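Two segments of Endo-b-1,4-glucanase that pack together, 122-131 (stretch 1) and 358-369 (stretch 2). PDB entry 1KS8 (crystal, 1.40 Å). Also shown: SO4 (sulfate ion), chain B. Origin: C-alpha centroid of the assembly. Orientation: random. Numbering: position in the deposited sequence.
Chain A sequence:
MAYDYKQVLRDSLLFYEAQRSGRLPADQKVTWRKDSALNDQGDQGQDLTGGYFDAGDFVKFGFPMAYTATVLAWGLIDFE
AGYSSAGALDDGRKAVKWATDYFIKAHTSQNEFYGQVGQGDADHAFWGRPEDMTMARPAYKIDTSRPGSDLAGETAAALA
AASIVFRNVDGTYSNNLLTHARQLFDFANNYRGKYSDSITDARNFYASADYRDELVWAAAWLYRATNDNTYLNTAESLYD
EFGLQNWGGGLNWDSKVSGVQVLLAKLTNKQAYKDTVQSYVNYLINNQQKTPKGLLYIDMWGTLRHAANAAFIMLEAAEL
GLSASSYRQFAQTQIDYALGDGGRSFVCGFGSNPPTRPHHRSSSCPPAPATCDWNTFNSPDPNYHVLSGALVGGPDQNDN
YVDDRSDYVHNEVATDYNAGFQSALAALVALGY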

# COMPACT_ATOMS: atom_id res chain seq x y z
N ALA A 122 11.26 -19.46 -5.42
CA ALA A 122 11.08 -20.48 -4.40
C ALA A 122 9.74 -20.30 -3.69
O ALA A 122 9.05 -21.28 -3.39
CB ALA A 122 12.21 -20.41 -3.38
N ASP A 123 9.37 -19.05 -3.44
CA ASP A 123 8.11 -18.77 -2.77
C ASP A 123 6.91 -19.11 -3.65
O ASP A 123 6.00 -19.82 -3.23
CB ASP A 123 8.04 -17.29 -2.39
CG ASP A 123 6.85 -16.98 -1.51
OD1 ASP A 123 6.96 -17.17 -0.28
OD2 ASP A 123 5.80 -16.56 -2.04
N HIS A 124 6.92 -18.62 -4.89
CA HIS A 124 5.81 -18.84 -5.80
C HIS A 124 5.62 -20.28 -6.28
O HIS A 124 4.54 -20.63 -6.76
CB HIS A 124 5.92 -17.87 -6.97
CG HIS A 124 5.85 -16.43 -6.55
ND1 HIS A 124 6.05 -15.39 -7.43
CD2 HIS A 124 5.61 -15.87 -5.35
CE1 HIS A 124 5.93 -14.24 -6.78
NE2 HIS A 124 5.66 -14.51 -5.52
N ALA A 125 6.65 -21.10 -6.15
CA ALA A 125 6.57 -22.50 -6.57
C ALA A 125 5.75 -23.31 -5.56
O ALA A 125 5.39 -24.46 -5.82
CB ALA A 125 7.97 -23.08 -6.70
N PHE A 126 5.47 -22.70 -4.42
CA PHE A 126 4.71 -23.32 -3.35
C PHE A 126 3.30 -22.75 -3.28
O PHE A 126 3.11 -21.55 -3.44
CB PHE A 126 5.42 -23.06 -2.01
CG PHE A 126 4.61 -23.41 -0.79
CD1 PHE A 126 4.48 -24.73 -0.38
CD2 PHE A 126 3.99 -22.41 -0.04
CE1 PHE A 126 3.75 -25.05 0.77
CE2 PHE A 126 3.27 -22.72 1.11
CZ PHE A 126 3.15 -24.04 1.51
N TRP A 127 2.32 -23.63 -3.08
CA TRP A 127 0.93 -23.19 -2.90
C TRP A 127 0.43 -23.92 -1.67
O TRP A 127 0.31 -25.14 -1.66
CB TRP A 127 0.04 -23.52 -4.10
CG TRP A 127 -1.31 -22.86 -3.97
CD1 TRP A 127 -2.35 -23.26 -3.18
CD2 TRP A 127 -1.71 -21.61 -4.55
NE1 TRP A 127 -3.37 -22.34 -3.22
CE2 TRP A 127 -3.00 -21.31 -4.05
CE3 TRP A 127 -1.09 -20.71 -5.43
CZ2 TRP A 127 -3.68 -20.14 -4.40
CZ3 TRP A 127 -1.77 -19.55 -5.78
CH2 TRP A 127 -3.06 -19.27 -5.26
N GLY A 128 0.14 -23.16 -0.61
CA GLY A 128 -0.33 -23.76 0.62
C GLY A 128 -0.36 -22.73 1.73
O GLY A 128 -0.29 -21.53 1.47
N ARG A 129 -0.46 -23.20 2.97
CA ARG A 129 -0.50 -22.30 4.13
C ARG A 129 0.90 -21.79 4.43
O ARG A 129 1.87 -22.53 4.33
CB ARG A 129 -1.07 -23.04 5.34
CG ARG A 129 -2.53 -23.47 5.17
CD ARG A 129 -3.00 -24.32 6.35
NE ARG A 129 -2.35 -25.62 6.33
CZ ARG A 129 -2.93 -26.76 5.97
NH1 ARG A 129 -4.21 -26.78 5.59
NH2 ARG A 129 -2.23 -27.88 5.95
N PRO A 130 1.02 -20.51 4.82
CA PRO A 130 2.37 -20.00 5.11
C PRO A 130 3.11 -20.74 6.22
O PRO A 130 4.34 -20.89 6.15
CB PRO A 130 2.11 -18.52 5.44
CG PRO A 130 0.71 -18.51 5.97
CD PRO A 130 -0.01 -19.50 5.08
N GLU A 131 2.38 -21.21 7.22
CA GLU A 131 3.01 -21.94 8.32
C GLU A 131 3.57 -23.29 7.86
O GLU A 131 4.32 -23.93 8.59
CB GLU A 131 2.01 -22.17 9.47
CG GLU A 131 0.75 -22.94 9.07
CD GLU A 131 -0.41 -22.03 8.69
OE1 GLU A 131 -0.18 -20.96 8.09
OE2 GLU A 131 -1.56 -22.41 9.00
S SO4 B . 1.93 -15.43 -7.43
O1 SO4 B . 0.97 -15.50 -8.72
O2 SO4 B . 2.59 -16.72 -7.39
O3 SO4 B . 2.76 -14.43 -7.54
O4 SO4 B . 1.00 -15.34 -6.32
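Stretch 2, residues 358-369: PHHRSSSCPPAP

Stretch 2 runs alongside stretch 1 in the same general direction: the closest CA pairs are G128 with R361 at 5.7 Å and R129 with S362 at 5.1 Å, so the two stretches advance together over these two residue pairs. Its backbone is loop at H359 and H360, makes a weakly bonded helical turn at about 361-364, then extends from C365 through A368, with a cis peptide before P369. H360 caps the turn, its ND1 accepting from S363 N at 3.2 Å.

R361 covers the most surface. Its side chain lies extended (m, t, t) across W127, with CG 3.3 Å from the centroid of the six-membered ring and almost on the ring normal. Beyond the indole, the guanidinium reads backbone rather than an acid: NE donates to F126 O at 2.6 Å and NH2 to H124 O at 3.1 Å. Its remaining edge faces the sulfate, where NH1 reaches O4 at 2.8 Å and NH2 reaches O2 at 2.9 Å; H359 NE2 adds a bond to sulfate O1 at 2.6 Å.

W127 is used on its edges as well as its face. NE1 donates to S364 OG at 3.0 Å, while that hydroxyl gives its own proton to R361 O at 2.7 Å, tying the indole to the helical turn. The benzo edge points at the face of H359, centroids of the two rings 5.5 Å apart.

R129 serves the extended part. Its NH1 donates to P366 O at 2.9 Å, a carbonyl beside the guanidinium edge. A368 N lies over one face of that guanidinium, 3.6 Å from R129 NH1. Between the two arginines, C365 SG packs 3.4 Å from G128 C. An ideal CB on G128 would fall 2.8 Å from F126 CZ, so this conformation leaves no room for one.

The rule here is reciprocal: each stretch sends an arginine to backbone carbonyl oxygen of the other, R361 to two and R129 to one.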

# COMPACT_ATOMS: atom_id res chain seq x y z
N PRO A 358 -10.15 -15.34 -5.03
CA PRO A 358 -8.97 -14.49 -5.22
C PRO A 358 -7.71 -15.33 -5.36
O PRO A 358 -7.60 -16.41 -4.77
CB PRO A 358 -8.97 -13.60 -3.97
CG PRO A 358 -9.64 -14.46 -2.94
CD PRO A 358 -10.77 -15.09 -3.72
N HIS A 359 -6.76 -14.84 -6.15
CA HIS A 359 -5.48 -15.51 -6.37
C HIS A 359 -4.71 -15.30 -5.07
O HIS A 359 -3.82 -14.45 -4.98
CB HIS A 359 -4.76 -14.82 -7.54
CG HIS A 359 -3.53 -15.53 -7.99
ND1 HIS A 359 -3.56 -16.66 -8.78
CD2 HIS A 359 -2.22 -15.27 -7.77
CE1 HIS A 359 -2.33 -17.06 -9.02
NE2 HIS A 359 -1.49 -16.23 -8.42
N HIS A 360 -5.02 -16.12 -4.08
CA HIS A 360 -4.46 -15.95 -2.75
C HIS A 360 -4.34 -17.30 -2.04
O HIS A 360 -5.33 -17.99 -1.81
CB HIS A 360 -5.42 -15.01 -2.03
CG HIS A 360 -4.94 -14.52 -0.70
ND1 HIS A 360 -5.26 -15.16 0.48
CD2 HIS A 360 -4.24 -13.42 -0.36
CE1 HIS A 360 -4.77 -14.46 1.49
NE2 HIS A 360 -4.14 -13.40 1.01
N ARG A 361 -3.11 -17.65 -1.69
CA ARG A 361 -2.83 -18.92 -1.05
C ARG A 361 -3.46 -19.20 0.31
O ARG A 361 -4.21 -20.16 0.46
CB ARG A 361 -1.32 -19.12 -0.95
CG ARG A 361 -0.65 -19.30 -2.30
CD ARG A 361 0.86 -19.21 -2.18
NE ARG A 361 1.53 -19.44 -3.46
CZ ARG A 361 1.55 -18.58 -4.47
NH1 ARG A 361 0.94 -17.41 -4.37
NH2 ARG A 361 2.21 -18.89 -5.58
N SER A 362 -3.18 -18.36 1.30
CA SER A 362 -3.70 -18.63 2.64
C SER A 362 -5.21 -18.75 2.73
O SER A 362 -5.72 -19.62 3.44
CB SER A 362 -3.17 -17.61 3.66
OG SER A 362 -3.69 -16.32 3.43
N SER A 363 -5.95 -17.91 2.02
CA SER A 363 -7.41 -17.99 2.08
C SER A 363 -7.97 -19.20 1.33
O SER A 363 -9.07 -19.65 1.60
CB SER A 363 -8.05 -16.70 1.54
OG SER A 363 -7.76 -16.50 0.17
N SER A 364 -7.20 -19.74 0.38
CA SER A 364 -7.67 -20.89 -0.39
C SER A 364 -7.60 -22.19 0.40
O SER A 364 -8.29 -23.16 0.09
CB SER A 364 -6.84 -21.05 -1.66
OG SER A 364 -5.57 -21.63 -1.37
N CYS A 365 -6.76 -22.20 1.42
CA CYS A 365 -6.54 -23.40 2.21
C CYS A 365 -7.55 -23.79 3.26
O CYS A 365 -8.08 -22.95 3.98
CB CYS A 365 -5.18 -23.30 2.90
SG CYS A 365 -3.75 -23.25 1.79
N PRO A 366 -7.82 -25.10 3.37
CA PRO A 366 -8.76 -25.58 4.38
C PRO A 366 -7.93 -25.58 5.66
O PRO A 366 -6.71 -25.38 5.61
CB PRO A 366 -9.09 -26.99 3.90
CG PRO A 366 -7.79 -27.43 3.29
CD PRO A 366 -7.37 -26.20 2.50
N PRO A 367 -8.55 -25.79 6.82
CA PRO A 367 -7.72 -25.79 8.03
C PRO A 367 -6.88 -27.06 8.15
O PRO A 367 -7.25 -28.11 7.62
CB PRO A 367 -8.74 -25.66 9.15
CG PRO A 367 -9.92 -26.40 8.60
CD PRO A 367 -9.98 -25.94 7.16
N ALA A 368 -5.75 -26.95 8.83
CA ALA A 368 -4.89 -28.10 9.05
C ALA A 368 -5.75 -29.05 9.89
O ALA A 368 -6.67 -28.61 10.58
CB ALA A 368 -3.64 -27.69 9.82
N PRO A 369 -5.44 -30.35 9.89
CA PRO A 369 -4.36 -31.05 9.19
C PRO A 369 -4.61 -31.42 7.73
O PRO A 369 -3.79 -32.11 7.12
CB PRO A 369 -4.15 -32.29 10.05
CG PRO A 369 -5.56 -32.63 10.42
CD PRO A 369 -6.15 -31.28 10.79